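Local coordinates for hypothetical protein SA0798 (PDB 1XG8) that is of unknown function but belongs to the DUF1462 family and probably adopts a thioredoxin-like fold, at residues A[78-89]-A[92-103]. Sequence-based numbering, arbitrary orientation.
Sequences LFYPLITMNDEY and DGYIQTKQITRF
The carboxylate of D92 reaches two parts of 78-89 at once, taking the backbone N-H of F79 on one oxygen and meeting the hydroxyl of Y89 with the other. F79 N lies 2.9 Å from D92 OD2 in a nearly straight bond (175° at the hydrogen), received on the anti lone pair, the one turned away from OD1. Y89 OH is modelled 2.4 Å from D92 OD1, too short to be taken literally, so this second bond is doubtful in detail. D92 shares the sheet face of L82; with chi1 at 69°, CG between its own N and carbonyl carbon, the carboxylate is placed between F79 N and Y89 OH. There L82 CD1 packs on D92 CB, and both carbons lie at the edge of the Y89 ring, in its plane.

L82 and D92 are an antiparallel non-hydrogen-bonded pair. Next to it, P81, which follows a cis peptide bond, accepts the N-H of G93 on its carbonyl oxygen (N to O 2.7 Å), while G93 CA lies against F79 CB and meets the F79 ring edge.

Across the opposite sheet face runs a line of apolar contacts. I95 CD1 touches both P81 CG and I83 CG1, and I83 CD1 meets I100 CD1 at 3.7 Å, the two isoleucines crossing at about a right angle. Farther along helix 97-110, F103 turns its edge to the hairpin: M85 CE comes up in the ring plane, bent there by chi3 of 75°, and E88 OE1 lies 3.5 Å from F103 CZ, its carboxylate plane steeply inclined to the ring. E88 OE1 also makes a salt bridge with K107.

The C-terminal helix thus packs through I100 and F103 against the terminal beta-hairpin, which, with a cis-proline just ahead of strand 82-85, is consistent with a thioredoxin-like fold. At the other end, the F79 N-H, and less certainly the Y89 hydroxyl, hold the D92 carboxylate and would favour its ionised form.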
ATOM      1  N   LEU A  78      -2.042  -4.796 -12.463  1.00 34.89           N
ATOM      2  CA  LEU A  78      -1.988  -4.953 -11.019  1.00 31.07           C
ATOM      3  C   LEU A  78      -3.415  -5.017 -10.494  1.00 28.96           C
ATOM      4  O   LEU A  78      -4.344  -4.550 -11.150  1.00 29.07           O
ATOM      5  CB  LEU A  78      -1.263  -3.773 -10.362  1.00 30.23           C
ATOM      6  CG  LEU A  78       0.204  -3.519 -10.702  1.00 28.66           C
ATOM      7  CD1 LEU A  78       0.729  -2.452  -9.760  1.00 28.14           C
ATOM      8  CD2 LEU A  78       1.021  -4.794 -10.556  1.00 28.62           C
ATOM      9  N   PHE A  79      -3.580  -5.606  -9.314  1.00 27.22           N
ATOM     10  CA  PHE A  79      -4.885  -5.720  -8.676  1.00 25.64           C
ATOM     11  C   PHE A  79      -4.937  -4.702  -7.553  1.00 23.93           C
ATOM     12  O   PHE A  79      -3.965  -3.995  -7.286  1.00 23.17           O
ATOM     13  CB  PHE A  79      -5.080  -7.112  -8.057  1.00 26.53           C
ATOM     14  CG  PHE A  79      -4.898  -8.252  -9.025  1.00 29.66           C
ATOM     15  CD1 PHE A  79      -4.733  -9.552  -8.554  1.00 31.38           C
ATOM     16  CD2 PHE A  79      -4.882  -8.035 -10.400  1.00 31.11           C
ATOM     17  CE1 PHE A  79      -4.554 -10.619  -9.435  1.00 29.69           C
ATOM     18  CE2 PHE A  79      -4.701  -9.095 -11.289  1.00 32.06           C
ATOM     19  CZ  PHE A  79      -4.538 -10.386 -10.805  1.00 30.26           C
ATOM     20  N   TYR A  80      -6.084  -4.625  -6.892  1.00 23.20           N
ATOM     21  CA  TYR A  80      -6.226  -3.729  -5.757  1.00 21.38           C
ATOM     22  C   TYR A  80      -7.023  -4.499  -4.700  1.00 20.87           C
ATOM     23  O   TYR A  80      -7.795  -5.402  -5.028  1.00 19.35           O
ATOM     24  CB  TYR A  80      -6.921  -2.425  -6.170  1.00 19.98           C
ATOM     25  CG  TYR A  80      -8.363  -2.598  -6.562  1.00 21.31           C
ATOM     26  CD1 TYR A  80      -9.369  -2.672  -5.594  1.00 20.74           C
ATOM     27  CD2 TYR A  80      -8.725  -2.710  -7.901  1.00 22.21           C
ATOM     28  CE1 TYR A  80     -10.693  -2.852  -5.949  1.00 21.41           C
ATOM     29  CE2 TYR A  80     -10.050  -2.894  -8.268  1.00 24.46           C
ATOM     30  CZ  TYR A  80     -11.027  -2.963  -7.285  1.00 23.36           C
ATOM     31  OH  TYR A  80     -12.332  -3.144  -7.655  1.00 27.63           O
ATOM     32  N   PRO A  81      -6.840  -4.160  -3.416  1.00 21.06           N
ATOM     33  CA  PRO A  81      -5.942  -3.107  -2.922  1.00 20.45           C
ATOM     34  C   PRO A  81      -4.495  -3.187  -3.394  1.00 19.44           C
ATOM     35  O   PRO A  81      -3.939  -4.268  -3.536  1.00 18.00           O
ATOM     36  CB  PRO A  81      -6.042  -3.253  -1.403  1.00 21.54           C
ATOM     37  CG  PRO A  81      -6.314  -4.726  -1.227  1.00 22.29           C
ATOM     38  CD  PRO A  81      -7.361  -4.963  -2.294  1.00 21.31           C
ATOM     39  N   LEU A  82      -3.907  -2.024  -3.656  1.00 19.52           N
ATOM     40  CA  LEU A  82      -2.508  -1.939  -4.048  1.00 19.73           C
ATOM     41  C   LEU A  82      -1.848  -1.092  -2.966  1.00 17.92           C
ATOM     42  O   LEU A  82      -2.342  -0.015  -2.625  1.00 16.68           O
ATOM     43  CB  LEU A  82      -2.343  -1.261  -5.411  1.00 21.70           C
ATOM     44  CG  LEU A  82      -0.901  -0.923  -5.835  1.00 24.03           C
ATOM     45  CD1 LEU A  82      -0.118  -2.181  -6.154  1.00 25.58           C
ATOM     46  CD2 LEU A  82      -0.941  -0.024  -7.060  1.00 26.70           C
ATOM     47  N   ILE A  83      -0.753  -1.594  -2.410  1.00 15.62           N
ATOM     48  CA  ILE A  83      -0.037  -0.872  -1.376  1.00 14.99           C
ATOM     49  C   ILE A  83       1.294  -0.371  -1.908  1.00 15.29           C
ATOM     50  O   ILE A  83       2.015  -1.112  -2.576  1.00 14.49           O
ATOM     51  CB  ILE A  83       0.267  -1.775  -0.149  1.00 15.73           C
ATOM     52  CG1 ILE A  83      -1.032  -2.331   0.436  1.00 15.47           C
ATOM     53  CG2 ILE A  83       1.022  -0.976   0.905  1.00 13.93           C
ATOM     54  CD1 ILE A  83      -0.885  -2.985   1.796  1.00 12.63           C
ATOM     55  N   THR A  84       1.605   0.894  -1.643  1.00 14.85           N
ATOM     56  CA  THR A  84       2.895   1.447  -2.047  1.00 16.17           C
ATOM     57  C   THR A  84       3.427   2.256  -0.879  1.00 16.84           C
ATOM     58  O   THR A  84       2.655   2.837  -0.118  1.00 17.92           O
ATOM     59  CB  THR A  84       2.826   2.386  -3.290  1.00 15.17           C
ATOM     60  OG1 THR A  84       2.029   3.528  -2.984  1.00 17.21           O
ATOM     61  CG2 THR A  84       2.261   1.660  -4.499  1.00 15.61           C
ATOM     62  N   MET A  85       4.744   2.260  -0.712  1.00 18.64           N
ATOM     63  CA  MET A  85       5.377   3.029   0.361  1.00 19.87           C
ATOM     64  C   MET A  85       6.466   3.875  -0.271  1.00 20.47           C
ATOM     65  O   MET A  85       7.435   3.349  -0.819  1.00 18.60           O
ATOM     66  CB  MET A  85       5.984   2.123   1.429  1.00 20.39           C
ATOM     67  CG  MET A  85       6.677   2.916   2.540  1.00 24.43           C
ATOM     68  SD  MET A  85       7.280   1.906   3.910  1.00 26.18           S
ATOM     69  CE  MET A  85       8.708   1.159   3.173  1.00 27.24           C
ATOM     70  N   ASN A  86       6.281   5.188  -0.202  1.00 21.30           N
ATOM     71  CA  ASN A  86       7.220   6.124  -0.793  1.00 23.04           C
ATOM     72  C   ASN A  86       7.241   5.911  -2.305  1.00 23.31           C
ATOM     73  O   ASN A  86       8.290   5.982  -2.946  1.00 21.35           O
ATOM     74  CB  ASN A  86       8.608   5.931  -0.175  1.00 24.97           C
ATOM     75  CG  ASN A  86       8.666   6.405   1.274  1.00 27.06           C
ATOM     76  OD1 ASN A  86       9.455   5.899   2.073  1.00 27.67           O
ATOM     77  ND2 ASN A  86       7.834   7.389   1.612  1.00 23.77           N
ATOM     78  N   ASP A  87       6.055   5.641  -2.855  1.00 24.22           N
ATOM     79  CA  ASP A  87       5.864   5.417  -4.289  1.00 26.51           C
ATOM     80  C   ASP A  87       6.456   4.137  -4.849  1.00 25.98           C
ATOM     81  O   ASP A  87       6.523   3.970  -6.065  1.00 26.17           O
ATOM     82  CB  ASP A  87       6.407   6.594  -5.096  1.00 28.18           C
ATOM     83  CG  ASP A  87       5.502   7.798  -5.040  1.00 31.72           C
ATOM     84  OD1 ASP A  87       4.321   7.672  -5.435  1.00 35.82           O
ATOM     85  OD2 ASP A  87       5.967   8.871  -4.604  1.00 33.35           O
ATOM     86  N   GLU A  88       6.888   3.237  -3.976  1.00 25.45           N
ATOM     87  CA  GLU A  88       7.458   1.976  -4.425  1.00 26.35           C
ATOM     88  C   GLU A  88       6.413   0.871  -4.271  1.00 25.89           C
ATOM     89  O   GLU A  88       5.681   0.843  -3.278  1.00 25.10           O
ATOM     90  CB  GLU A  88       8.694   1.630  -3.596  1.00 28.62           C
ATOM     91  CG  GLU A  88       9.752   2.717  -3.568  1.00 32.83           C
ATOM     92  CD  GLU A  88      10.921   2.362  -2.669  1.00 35.87           C
ATOM     93  OE1 GLU A  88      10.704   2.110  -1.460  1.00 37.62           O
ATOM     94  OE2 GLU A  88      12.063   2.336  -3.175  1.00 39.06           O
ATOM     95  N   TYR A  89       6.344  -0.033  -5.248  1.00 24.27           N
ATOM     96  CA  TYR A  89       5.393  -1.136  -5.201  1.00 24.16           C
ATOM     97  C   TYR A  89       5.714  -2.082  -4.054  1.00 24.53           C
ATOM     98  O   TYR A  89       6.852  -2.529  -3.907  1.00 23.38           O
ATOM     99  CB  TYR A  89       5.422  -1.931  -6.503  1.00 24.56           C
ATOM    100  CG  TYR A  89       4.703  -3.264  -6.412  1.00 26.32           C
ATOM    101  CD1 TYR A  89       3.310  -3.331  -6.324  1.00 25.66           C
ATOM    102  CD2 TYR A  89       5.422  -4.461  -6.375  1.00 26.67           C
ATOM    103  CE1 TYR A  89       2.656  -4.555  -6.199  1.00 26.25           C
ATOM    104  CE2 TYR A  89       4.781  -5.685  -6.252  1.00 26.15           C
ATOM    105  CZ  TYR A  89       3.403  -5.726  -6.164  1.00 27.09           C
ATOM    106  OH  TYR A  89       2.782  -6.939  -6.035  1.00 25.07           O
ATOM    107  N   ASP A  92      -0.123  -6.056  -4.023  1.00 21.12           N
ATOM    108  CA  ASP A  92      -1.394  -5.803  -4.701  1.00 22.61           C
ATOM    109  C   ASP A  92      -2.335  -7.010  -4.688  1.00 22.48           C
ATOM    110  O   ASP A  92      -1.896  -8.143  -4.863  1.00 22.68           O
ATOM    111  CB  ASP A  92      -1.156  -5.353  -6.160  1.00 22.49           C
ATOM    112  CG  ASP A  92      -0.610  -6.467  -7.056  1.00 23.44           C
ATOM    113  OD1 ASP A  92       0.450  -7.026  -6.730  1.00 26.15           O
ATOM    114  OD2 ASP A  92      -1.229  -6.776  -8.101  1.00 22.89           O
ATOM    115  N   GLY A  93      -3.625  -6.762  -4.476  1.00 22.46           N
ATOM    116  CA  GLY A  93      -4.608  -7.835  -4.480  1.00 23.02           C
ATOM    117  C   GLY A  93      -4.595  -8.683  -3.227  1.00 24.28           C
ATOM    118  O   GLY A  93      -5.008  -8.228  -2.163  1.00 26.00           O
ATOM    119  N   TYR A  94      -4.157  -9.928  -3.358  1.00 23.41           N
ATOM    120  CA  TYR A  94      -4.058 -10.806  -2.209  1.00 25.56           C
ATOM    121  C   TYR A  94      -2.791 -10.304  -1.506  1.00 25.93           C
ATOM    122  O   TYR A  94      -1.718 -10.245  -2.111  1.00 27.37           O
ATOM    123  CB  TYR A  94      -3.910 -12.260  -2.673  1.00 28.75           C
ATOM    124  CG  TYR A  94      -5.196 -12.868  -3.197  1.00 30.55           C
ATOM    125  CD1 TYR A  94      -6.295 -13.024  -2.360  1.00 32.46           C
ATOM    126  CD2 TYR A  94      -5.320 -13.269  -4.531  1.00 32.31           C
ATOM    127  CE1 TYR A  94      -7.491 -13.560  -2.827  1.00 34.83           C
ATOM    128  CE2 TYR A  94      -6.519 -13.814  -5.014  1.00 33.98           C
ATOM    129  CZ  TYR A  94      -7.602 -13.953  -4.148  1.00 36.14           C
ATOM    130  OH  TYR A  94      -8.805 -14.478  -4.584  1.00 40.45           O
ATOM    131  N   ILE A  95      -2.907  -9.927  -0.237  1.00 23.61           N
ATOM    132  CA  ILE A  95      -1.761  -9.381   0.472  1.00 22.23           C
ATOM    133  C   ILE A  95      -1.424 -10.099   1.771  1.00 21.86           C
ATOM    134  O   ILE A  95      -2.287 -10.301   2.619  1.00 20.52           O
ATOM    135  CB  ILE A  95      -1.999  -7.878   0.769  1.00 21.78           C
ATOM    136  CG1 ILE A  95      -2.133  -7.117  -0.550  1.00 21.51           C
ATOM    137  CG2 ILE A  95      -0.866  -7.305   1.612  1.00 21.43           C
ATOM    138  CD1 ILE A  95      -2.749  -5.764  -0.400  1.00 20.81           C
ATOM    139  N   GLN A  96      -0.158 -10.485   1.910  1.00 22.05           N
ATOM    140  CA  GLN A  96       0.312 -11.158   3.112  1.00 22.63           C
ATOM    141  C   GLN A  96       1.060 -10.183   3.998  1.00 21.82           C
ATOM    142  O   GLN A  96       1.744  -9.282   3.515  1.00 20.50           O
ATOM    143  CB  GLN A  96       1.245 -12.318   2.772  1.00 24.90           C
ATOM    144  CG  GLN A  96       0.550 -13.586   2.322  1.00 29.49           C
ATOM    145  CD  GLN A  96       1.527 -14.734   2.145  1.00 31.51           C
ATOM    146  OE1 GLN A  96       2.346 -14.999   3.021  1.00 34.84           O
ATOM    147  NE2 GLN A  96       1.442 -15.423   1.015  1.00 33.31           N
ATOM    148  N   THR A  97       0.922 -10.385   5.300  1.00 22.10           N
ATOM    149  CA  THR A  97       1.561  -9.561   6.307  1.00 23.92           C
ATOM    150  C   THR A  97       3.079  -9.549   6.138  1.00 24.39           C
ATOM    151  O   THR A  97       3.714  -8.517   6.321  1.00 24.45           O
ATOM    152  CB  THR A  97       1.232 -10.096   7.696  1.00 23.34           C
ATOM    153  OG1 THR A  97      -0.152 -10.456   7.740  1.00 23.68           O
ATOM    154  CG2 THR A  97       1.504  -9.044   8.746  1.00 24.14           C
ATOM    155  N   LYS A  98       3.647 -10.704   5.800  1.00 24.94           N
ATOM    156  CA  LYS A  98       5.087 -10.832   5.603  1.00 26.47           C
ATOM    157  C   LYS A  98       5.589  -9.952   4.469  1.00 26.93           C
ATOM    158  O   LYS A  98       6.710  -9.452   4.529  1.00 29.05           O
ATOM    159  CB  LYS A  98       5.463 -12.284   5.321  1.00 27.54           C
ATOM    160  CG  LYS A  98       5.352 -13.187   6.537  1.00 33.04           C
ATOM    161  CD  LYS A  98       6.294 -12.744   7.657  1.00 36.65           C
ATOM    162  CE  LYS A  98       6.054 -13.541   8.937  1.00 38.48           C
ATOM    163  NZ  LYS A  98       6.210 -15.002   8.717  1.00 41.27           N
ATOM    164  N   GLN A  99       4.772  -9.770   3.433  1.00 25.99           N
ATOM    165  CA  GLN A  99       5.151  -8.918   2.306  1.00 27.10           C
ATOM    166  C   GLN A  99       5.380  -7.493   2.803  1.00 26.58           C
ATOM    167  O   GLN A  99       6.327  -6.819   2.388  1.00 27.74           O
ATOM    168  CB  GLN A  99       4.052  -8.870   1.253  1.00 26.64           C
ATOM    169  CG  GLN A  99       3.677 -10.190   0.662  1.00 31.62           C
ATOM    170  CD  GLN A  99       2.797 -10.011  -0.550  1.00 34.06           C
ATOM    171  OE1 GLN A  99       3.247  -9.487  -1.575  1.00 37.66           O
ATOM    172  NE2 GLN A  99       1.533 -10.423  -0.442  1.00 32.76           N
ATOM    173  N   ILE A 100       4.492  -7.036   3.680  1.00 24.10           N
ATOM    174  CA  ILE A 100       4.600  -5.709   4.240  1.00 23.42           C
ATOM    175  C   ILE A 100       5.813  -5.621   5.164  1.00 23.47           C
ATOM    176  O   ILE A 100       6.618  -4.697   5.051  1.00 24.57           O
ATOM    177  CB  ILE A 100       3.355  -5.327   5.070  1.00 22.41           C
ATOM    178  CG1 ILE A 100       2.076  -5.584   4.269  1.00 21.07           C
ATOM    179  CG2 ILE A 100       3.456  -3.863   5.488  1.00 20.38           C
ATOM    180  CD1 ILE A 100       2.049  -4.911   2.949  1.00 19.67           C
ATOM    181  N   THR A 101       5.956  -6.581   6.074  1.00 21.89           N
ATOM    182  CA  THR A 101       7.072  -6.538   7.012  1.00 20.96           C
ATOM    183  C   THR A 101       8.437  -6.769   6.375  1.00 20.19           C
ATOM    184  O   THR A 101       9.399  -6.054   6.673  1.00 19.88           O
ATOM    185  CB  THR A 101       6.872  -7.543   8.183  1.00 20.75           C
ATOM    186  OG1 THR A 101       6.714  -8.872   7.671  1.00 20.76           O
ATOM    187  CG2 THR A 101       5.651  -7.149   9.002  1.00 20.22           C
ATOM    188  N   ARG A 102       8.530  -7.751   5.492  1.00 18.30           N
ATOM    189  CA  ARG A 102       9.806  -8.015   4.856  1.00 18.94           C
ATOM    190  C   ARG A 102      10.268  -6.850   3.993  1.00 18.35           C
ATOM    191  O   ARG A 102      11.462  -6.638   3.823  1.00 18.81           O
ATOM    192  CB  ARG A 102       9.735  -9.305   4.039  1.00 19.81           C
ATOM    193  CG  ARG A 102       9.652 -10.545   4.914  1.00 20.12           C
ATOM    194  CD  ARG A 102       9.585 -11.821   4.105  1.00 22.90           C
ATOM    195  NE  ARG A 102       9.487 -12.986   4.982  1.00 27.16           N
ATOM    196  CZ  ARG A 102       9.444 -14.248   4.562  1.00 29.88           C
ATOM    197  NH1 ARG A 102       9.489 -14.526   3.265  1.00 32.15           N
ATOM    198  NH2 ARG A 102       9.364 -15.239   5.443  1.00 30.53           N
ATOM    199  N   PHE A 103       9.325  -6.094   3.446  1.00 19.38           N
ATOM    200  CA  PHE A 103       9.670  -4.944   2.615  1.00 18.44           C
ATOM    201  C   PHE A 103      10.322  -3.868   3.493  1.00 17.62           C
ATOM    202  O   PHE A 103      11.329  -3.277   3.122  1.00 16.87           O
ATOM    203  CB  PHE A 103       8.421  -4.369   1.943  1.00 19.55           C
ATOM    204  CG  PHE A 103       8.703  -3.205   1.027  1.00 20.48           C
ATOM    205  CD1 PHE A 103       9.082  -3.420  -0.294  1.00 20.65           C
ATOM    206  CD2 PHE A 103       8.605  -1.890   1.493  1.00 20.74           C
ATOM    207  CE1 PHE A 103       9.361  -2.338  -1.148  1.00 20.56           C
ATOM    208  CE2 PHE A 103       8.883  -0.801   0.649  1.00 20.86           C
ATOM    209  CZ  PHE A 103       9.262  -1.028  -0.677  1.00 20.47           C
TER